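Local atomic coordinates of cytochrome c-552 (Thiobacillus ferrooxidans, PDB entry 1H1O), a protein that carries electrons in the periplasm as a high-potential cytochrome c with two haem groups. Residues 146-154 against 165-173. Numbering follows the deposited sequence.
Sequences QQLTYFHNG and AKNITVAQM. With ZN (zinc ion), chain H; HEM (protoporphyrin IX containing Fe), chain C.
The carbonyl oxygen of A165 is gripped by two N-H groups reaching it from opposite faces of its plane. From helix 141-153, H152 ND1 donates to A165 O at 2.6 Å and nearly straight, with the oxygen close to the plane of the imidazole; I168 N donates from within the type I turn A165-I168. Histidine suits this place because its nitrogens can do different work: ND1 holds the turn, while NE2 binds a zinc ion at 2.3 Å. With CG anti to the backbone N (chi1 -175°), the ring swings out from the helix to meet the turn, with I168 O over one face. A165's small methyl, CB, sits 3.7 Å from F151 CB.

M173 slides past L148 in the opposite direction, its CG 3.6 Å from L148 CB. A long unbranched thioether suits this place: extended beyond CG, it carries the CE methyl to 3.4 Å from the L148 carbonyl oxygen and against H152 CB; SD lies near T149 OG1, whose hydrogen bond goes to I145 O. With an alanine here, L148 CB and the H152 methylene would probably lose this apolar neighbour, opening a gap between the helices. T169 caps helix 170-182: its OG1 accepts from Q172 N while Q172 OE1 accepts from T169 N, a capping box.

Branched aliphatic and aromatic side chains suit the haem side: L148 CD2 lies 3.6 Å from haem CHB, I168 CD1 reaches CBB, and F151 brings its ring edge to C2A. Helix 141-153 and the turn thus help wall the haem of the second cytochrome c domain, while the imidazole, bonded at both nitrogens, is fixed in rotation and probably polarised by the zinc into a stronger donor to A165.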
ATOM      1  N   GLN A 146       0.637  -8.808  -1.140  1.00 33.50           N
ATOM      2  CA  GLN A 146       2.083  -8.840  -1.318  1.00 33.06           C
ATOM      3  C   GLN A 146       2.800  -8.098  -0.205  1.00 32.69           C
ATOM      4  O   GLN A 146       3.833  -8.537   0.286  1.00 33.33           O
ATOM      5  CB  GLN A 146       2.481  -8.221  -2.655  1.00 32.60           C
ATOM      6  CG  GLN A 146       3.987  -8.254  -2.886  1.00 34.60           C
ATOM      7  CD  GLN A 146       4.537  -9.672  -2.776  1.00 35.64           C
ATOM      8  OE1 GLN A 146       4.971 -10.116  -1.702  1.00 34.52           O
ATOM      9  NE2 GLN A 146       4.500 -10.397  -3.884  1.00 34.66           N
ATOM     10  N   GLN A 147       2.268  -6.951   0.184  1.00 31.14           N
ATOM     11  CA  GLN A 147       2.915  -6.201   1.239  1.00 31.61           C
ATOM     12  C   GLN A 147       2.742  -6.911   2.590  1.00 30.55           C
ATOM     13  O   GLN A 147       3.656  -6.936   3.391  1.00 31.40           O
ATOM     14  CB  GLN A 147       2.377  -4.777   1.265  1.00 29.72           C
ATOM     15  CG  GLN A 147       2.588  -4.070  -0.073  1.00 29.59           C
ATOM     16  CD  GLN A 147       4.027  -4.164  -0.527  1.00 31.16           C
ATOM     17  OE1 GLN A 147       4.316  -4.468  -1.697  1.00 28.09           O
ATOM     18  NE2 GLN A 147       4.945  -3.914   0.394  1.00 25.65           N
ATOM     19  N   LEU A 148       1.582  -7.507   2.831  1.00 29.42           N
ATOM     20  CA  LEU A 148       1.388  -8.205   4.081  1.00 31.59           C
ATOM     21  C   LEU A 148       2.366  -9.379   4.125  1.00 31.93           C
ATOM     22  O   LEU A 148       2.897  -9.726   5.175  1.00 33.45           O
ATOM     23  CB  LEU A 148      -0.064  -8.673   4.203  1.00 29.58           C
ATOM     24  CG  LEU A 148      -1.000  -7.498   4.492  1.00 30.45           C
ATOM     25  CD1 LEU A 148      -2.443  -7.985   4.547  1.00 28.49           C
ATOM     26  CD2 LEU A 148      -0.575  -6.833   5.814  1.00 29.48           C
ATOM     27  N   THR A 149       2.621  -9.973   2.968  1.00 32.94           N
ATOM     28  CA  THR A 149       3.555 -11.084   2.887  1.00 31.00           C
ATOM     29  C   THR A 149       4.962 -10.581   3.236  1.00 32.06           C
ATOM     30  O   THR A 149       5.692 -11.214   4.005  1.00 31.62           O
ATOM     31  CB  THR A 149       3.550 -11.671   1.478  1.00 32.92           C
ATOM     32  OG1 THR A 149       2.219 -12.090   1.162  1.00 32.66           O
ATOM     33  CG2 THR A 149       4.492 -12.877   1.383  1.00 31.23           C
ATOM     34  N   TYR A 150       5.332  -9.434   2.669  1.00 31.44           N
ATOM     35  CA  TYR A 150       6.648  -8.833   2.912  1.00 32.21           C
ATOM     36  C   TYR A 150       6.815  -8.443   4.386  1.00 33.37           C
ATOM     37  O   TYR A 150       7.899  -8.557   4.953  1.00 34.16           O
ATOM     38  CB  TYR A 150       6.823  -7.584   2.045  1.00 32.79           C
ATOM     39  CG  TYR A 150       7.096  -7.817   0.567  1.00 31.84           C
ATOM     40  CD1 TYR A 150       6.672  -6.885  -0.375  1.00 32.22           C
ATOM     41  CD2 TYR A 150       7.831  -8.918   0.115  1.00 32.41           C
ATOM     42  CE1 TYR A 150       6.962  -7.024  -1.717  1.00 34.12           C
ATOM     43  CE2 TYR A 150       8.135  -9.075  -1.246  1.00 30.42           C
ATOM     44  CZ  TYR A 150       7.693  -8.116  -2.158  1.00 34.38           C
ATOM     45  OH  TYR A 150       7.953  -8.205  -3.512  1.00 33.88           O
ATOM     46  N   PHE A 151       5.740  -7.955   4.989  1.00 32.70           N
ATOM     47  CA  PHE A 151       5.759  -7.562   6.394  1.00 31.84           C
ATOM     48  C   PHE A 151       5.835  -8.796   7.286  1.00 31.99           C
ATOM     49  O   PHE A 151       6.556  -8.819   8.281  1.00 31.05           O
ATOM     50  CB  PHE A 151       4.496  -6.772   6.747  1.00 29.62           C
ATOM     51  CG  PHE A 151       4.496  -5.366   6.236  1.00 29.69           C
ATOM     52  CD1 PHE A 151       5.572  -4.524   6.484  1.00 29.27           C
ATOM     53  CD2 PHE A 151       3.390  -4.852   5.582  1.00 29.65           C
ATOM     54  CE1 PHE A 151       5.538  -3.181   6.094  1.00 28.83           C
ATOM     55  CE2 PHE A 151       3.354  -3.502   5.192  1.00 26.62           C
ATOM     56  CZ  PHE A 151       4.427  -2.680   5.455  1.00 25.01           C
ATOM     57  N   HIS A 152       5.063  -9.809   6.918  1.00 32.17           N
ATOM     58  CA  HIS A 152       5.025 -11.057   7.656  1.00 34.09           C
ATOM     59  C   HIS A 152       6.379 -11.728   7.494  1.00 35.62           C
ATOM     60  O   HIS A 152       6.908 -12.317   8.427  1.00 36.51           O
ATOM     61  CB  HIS A 152       3.927 -11.943   7.096  1.00 32.83           C
ATOM     62  CG  HIS A 152       3.731 -13.207   7.866  1.00 35.61           C
ATOM     63  ND1 HIS A 152       3.134 -13.237   9.109  1.00 35.90           N
ATOM     64  CD2 HIS A 152       4.084 -14.481   7.584  1.00 33.36           C
ATOM     65  CE1 HIS A 152       3.128 -14.480   9.557  1.00 34.83           C
ATOM     66  NE2 HIS A 152       3.699 -15.253   8.650  1.00 35.09           N
ATOM     67  N   ASN A 153       6.937 -11.614   6.295  1.00 36.39           N
ATOM     68  CA  ASN A 153       8.251 -12.168   5.974  1.00 39.09           C
ATOM     69  C   ASN A 153       9.377 -11.437   6.667  1.00 37.48           C
ATOM     70  O   ASN A 153      10.380 -12.040   7.033  1.00 38.65           O
ATOM     71  CB  ASN A 153       8.531 -12.058   4.469  1.00 41.68           C
ATOM     72  CG  ASN A 153       7.978 -13.210   3.698  1.00 46.59           C
ATOM     73  OD1 ASN A 153       7.975 -13.201   2.462  1.00 47.45           O
ATOM     74  ND2 ASN A 153       7.511 -14.233   4.419  1.00 48.81           N
ATOM     75  N   GLY A 154       9.222 -10.126   6.800  1.00 36.52           N
ATOM     76  CA  GLY A 154      10.275  -9.315   7.388  1.00 36.66           C
ATOM     77  C   GLY A 154      11.119  -8.730   6.260  1.00 37.70           C
ATOM     78  O   GLY A 154      12.067  -7.976   6.495  1.00 37.62           O
ATOM     79  N   ALA A 165       1.892  -7.788  11.309  1.00 37.47           N
ATOM     80  CA  ALA A 165       1.663  -8.901  10.392  1.00 38.69           C
ATOM     81  C   ALA A 165       2.104 -10.265  10.917  1.00 39.92           C
ATOM     82  O   ALA A 165       1.805 -11.291  10.318  1.00 39.58           O
ATOM     83  CB  ALA A 165       2.346  -8.611   9.065  1.00 37.51           C
ATOM     84  N   LYS A 166       2.795 -10.266  12.048  1.00 41.69           N
ATOM     85  CA  LYS A 166       3.302 -11.494  12.649  1.00 43.32           C
ATOM     86  C   LYS A 166       2.331 -12.670  12.653  1.00 42.37           C
ATOM     87  O   LYS A 166       2.703 -13.784  12.300  1.00 43.73           O
ATOM     88  CB  LYS A 166       3.753 -11.215  14.086  1.00 46.65           C
ATOM     89  CG  LYS A 166       4.182 -12.442  14.865  1.00 50.72           C
ATOM     90  CD  LYS A 166       4.254 -12.154  16.367  1.00 54.47           C
ATOM     91  CE  LYS A 166       5.227 -11.015  16.688  1.00 56.39           C
ATOM     92  NZ  LYS A 166       5.306 -10.703  18.155  1.00 58.77           N
ATOM     93  N   ASN A 167       1.089 -12.426  13.046  1.00 40.92           N
ATOM     94  CA  ASN A 167       0.105 -13.491  13.126  1.00 41.23           C
ATOM     95  C   ASN A 167      -0.902 -13.583  11.994  1.00 39.79           C
ATOM     96  O   ASN A 167      -1.754 -14.459  12.006  1.00 40.54           O
ATOM     97  CB  ASN A 167      -0.657 -13.375  14.442  1.00 43.39           C
ATOM     98  CG  ASN A 167       0.261 -13.332  15.620  1.00 43.18           C
ATOM     99  OD1 ASN A 167       0.096 -12.509  16.516  1.00 48.22           O
ATOM    100  ND2 ASN A 167       1.241 -14.214  15.631  1.00 42.90           N
ATOM    101  N   ILE A 168      -0.818 -12.699  11.018  1.00 38.83           N
ATOM    102  CA  ILE A 168      -1.770 -12.762   9.927  1.00 38.40           C
ATOM    103  C   ILE A 168      -1.464 -13.944   9.026  1.00 37.42           C
ATOM    104  O   ILE A 168      -0.326 -14.131   8.595  1.00 35.70           O
ATOM    105  CB  ILE A 168      -1.746 -11.473   9.086  1.00 37.96           C
ATOM    106  CG1 ILE A 168      -1.958 -10.261   9.998  1.00 39.87           C
ATOM    107  CG2 ILE A 168      -2.849 -11.522   8.026  1.00 35.92           C
ATOM    108  CD1 ILE A 168      -1.687  -8.917   9.313  1.00 39.67           C
ATOM    109  N   THR A 169      -2.480 -14.754   8.757  1.00 37.82           N
ATOM    110  CA  THR A 169      -2.307 -15.899   7.871  1.00 39.23           C
ATOM    111  C   THR A 169      -2.580 -15.430   6.431  1.00 39.88           C
ATOM    112  O   THR A 169      -3.154 -14.352   6.202  1.00 37.93           O
ATOM    113  CB  THR A 169      -3.314 -17.017   8.173  1.00 40.73           C
ATOM    114  OG1 THR A 169      -4.632 -16.524   7.896  1.00 40.69           O
ATOM    115  CG2 THR A 169      -3.233 -17.471   9.642  1.00 37.95           C
ATOM    116  N   VAL A 170      -2.169 -16.249   5.469  1.00 39.99           N
ATOM    117  CA  VAL A 170      -2.378 -15.947   4.059  1.00 41.37           C
ATOM    118  C   VAL A 170      -3.871 -15.771   3.808  1.00 40.83           C
ATOM    119  O   VAL A 170      -4.286 -14.864   3.093  1.00 40.89           O
ATOM    120  CB  VAL A 170      -1.859 -17.085   3.161  1.00 42.11           C
ATOM    121  CG1 VAL A 170      -2.253 -16.823   1.723  1.00 42.77           C
ATOM    122  CG2 VAL A 170      -0.347 -17.194   3.280  1.00 42.95           C
ATOM    123  N   ALA A 171      -4.676 -16.639   4.414  1.00 39.82           N
ATOM    124  CA  ALA A 171      -6.117 -16.566   4.250  1.00 38.75           C
ATOM    125  C   ALA A 171      -6.679 -15.205   4.686  1.00 39.64           C
ATOM    126  O   ALA A 171      -7.486 -14.610   3.970  1.00 39.79           O
ATOM    127  CB  ALA A 171      -6.775 -17.676   5.025  1.00 37.85           C
ATOM    128  N   GLN A 172      -6.257 -14.714   5.852  1.00 38.41           N
ATOM    129  CA  GLN A 172      -6.725 -13.429   6.356  1.00 37.65           C
ATOM    130  C   GLN A 172      -6.175 -12.283   5.506  1.00 38.70           C
ATOM    131  O   GLN A 172      -6.866 -11.281   5.284  1.00 38.46           O
ATOM    132  CB  GLN A 172      -6.310 -13.251   7.816  1.00 38.86           C
ATOM    133  CG  GLN A 172      -6.943 -14.274   8.758  1.00 37.84           C
ATOM    134  CD  GLN A 172      -6.246 -14.347  10.116  1.00 37.42           C
ATOM    135  OE1 GLN A 172      -5.040 -14.117  10.224  1.00 36.11           O
ATOM    136  NE2 GLN A 172      -7.006 -14.692  11.155  1.00 39.17           N
ATOM    137  N   MET A 173      -4.935 -12.419   5.039  1.00 37.83           N
ATOM    138  CA  MET A 173      -4.351 -11.387   4.186  1.00 37.52           C
ATOM    139  C   MET A 173      -5.274 -11.167   3.003  1.00 38.42           C
ATOM    140  O   MET A 173      -5.516 -10.033   2.595  1.00 39.74           O
ATOM    141  CB  MET A 173      -2.989 -11.809   3.645  1.00 37.52           C
ATOM    142  CG  MET A 173      -1.866 -11.792   4.651  1.00 37.27           C
ATOM    143  SD  MET A 173      -0.344 -12.281   3.845  1.00 38.67           S
ATOM    144  CE  MET A 173       0.746 -12.385   5.273  1.00 38.89           C
TER
HETATM  145 ZN    ZN H1189       4.587 -17.357   8.878  1.00 99.95          ZN
HETATM  146  CHA HEM C1184       1.379  -0.078   6.001  1.00 29.37           C
HETATM  147  CHB HEM C1184      -1.932  -3.522   6.321  1.00 27.99           C
HETATM  148  CHC HEM C1184      -2.418  -2.514  11.008  1.00 29.64           C
HETATM  149  CHD HEM C1184       0.835   0.936  10.654  1.00 33.06           C
HETATM  150  C1A HEM C1184       0.512  -1.118   5.663  1.00 28.33           C
HETATM  151  C2A HEM C1184       0.399  -1.711   4.348  1.00 29.99           C
HETATM  152  C3A HEM C1184      -0.539  -2.680   4.419  1.00 29.35           C
HETATM  153  C4A HEM C1184      -0.989  -2.674   5.809  1.00 30.61           C
HETATM  154  CMA HEM C1184      -1.045  -3.604   3.351  1.00 29.03           C
HETATM  155  CAA HEM C1184       1.204  -1.298   3.165  1.00 28.42           C
HETATM  156  CBA HEM C1184       0.610  -0.116   2.412  1.00 33.43           C
HETATM  157  CGA HEM C1184       1.238   0.170   1.208  1.00 32.16           C
HETATM  158  O1A HEM C1184       0.654   1.038   0.495  1.00 36.33           O
HETATM  159  O2A HEM C1184       2.298  -0.347   0.839  1.00 35.12           O
HETATM  160  C1B HEM C1184      -2.342  -3.536   7.641  1.00 31.46           C
HETATM  161  C2B HEM C1184      -3.306  -4.475   8.152  1.00 27.86           C
HETATM  162  C3B HEM C1184      -3.409  -4.204   9.479  1.00 29.65           C
HETATM  163  C4B HEM C1184      -2.554  -3.089   9.757  1.00 30.94           C
HETATM  164  CMB HEM C1184      -3.980  -5.533   7.307  1.00 30.02           C
HETATM  165  CAB HEM C1184      -4.209  -4.879  10.537  1.00 32.66           C
HETATM  166  CBB HEM C1184      -3.994  -6.423  10.600  1.00 31.08           C
HETATM  167  C1C HEM C1184      -1.598  -1.485  11.326  1.00 30.66           C
HETATM  168  C2C HEM C1184      -1.464  -0.911  12.641  1.00 32.16           C
HETATM  169  C3C HEM C1184      -0.518   0.051  12.512  1.00 32.75           C
HETATM  170  C4C HEM C1184      -0.114   0.076  11.155  1.00 32.20           C
HETATM  171  CMC HEM C1184      -2.254  -1.383  13.846  1.00 32.27           C
HETATM  172  CAC HEM C1184       0.095   0.995  13.571  1.00 33.26           C
HETATM  173  CBC HEM C1184       0.638   0.246  14.829  1.00 32.34           C
HETATM  174  C1D HEM C1184       1.279   0.977   9.347  1.00 34.03           C
HETATM  175  C2D HEM C1184       2.306   1.895   8.870  1.00 32.50           C
HETATM  176  C3D HEM C1184       2.462   1.603   7.579  1.00 33.03           C
HETATM  177  C4D HEM C1184       1.518   0.509   7.252  1.00 32.81           C
HETATM  178  CMD HEM C1184       3.003   2.910   9.725  1.00 32.21           C
HETATM  179  CAD HEM C1184       3.407   2.213   6.573  1.00 35.18           C
HETATM  180  CBD HEM C1184       4.868   1.609   6.780  1.00 36.37           C
HETATM  181  CGD HEM C1184       5.882   2.371   6.154  1.00 40.20           C
HETATM  182  O1D HEM C1184       6.208   3.522   6.616  1.00 40.12           O
HETATM  183  O2D HEM C1184       6.481   1.923   5.140  1.00 40.13           O
HETATM  184  NA  HEM C1184      -0.331  -1.706   6.538  1.00 30.99           N
HETATM  185  NB  HEM C1184      -1.881  -2.688   8.634  1.00 29.45           N
HETATM  186  NC  HEM C1184      -0.762  -0.859  10.418  1.00 32.49           N
HETATM  187  ND  HEM C1184       0.814   0.146   8.343  1.00 29.58           N
HETATM  188 FE   HEM C1184      -0.558  -1.263   8.493  1.00 31.88          FE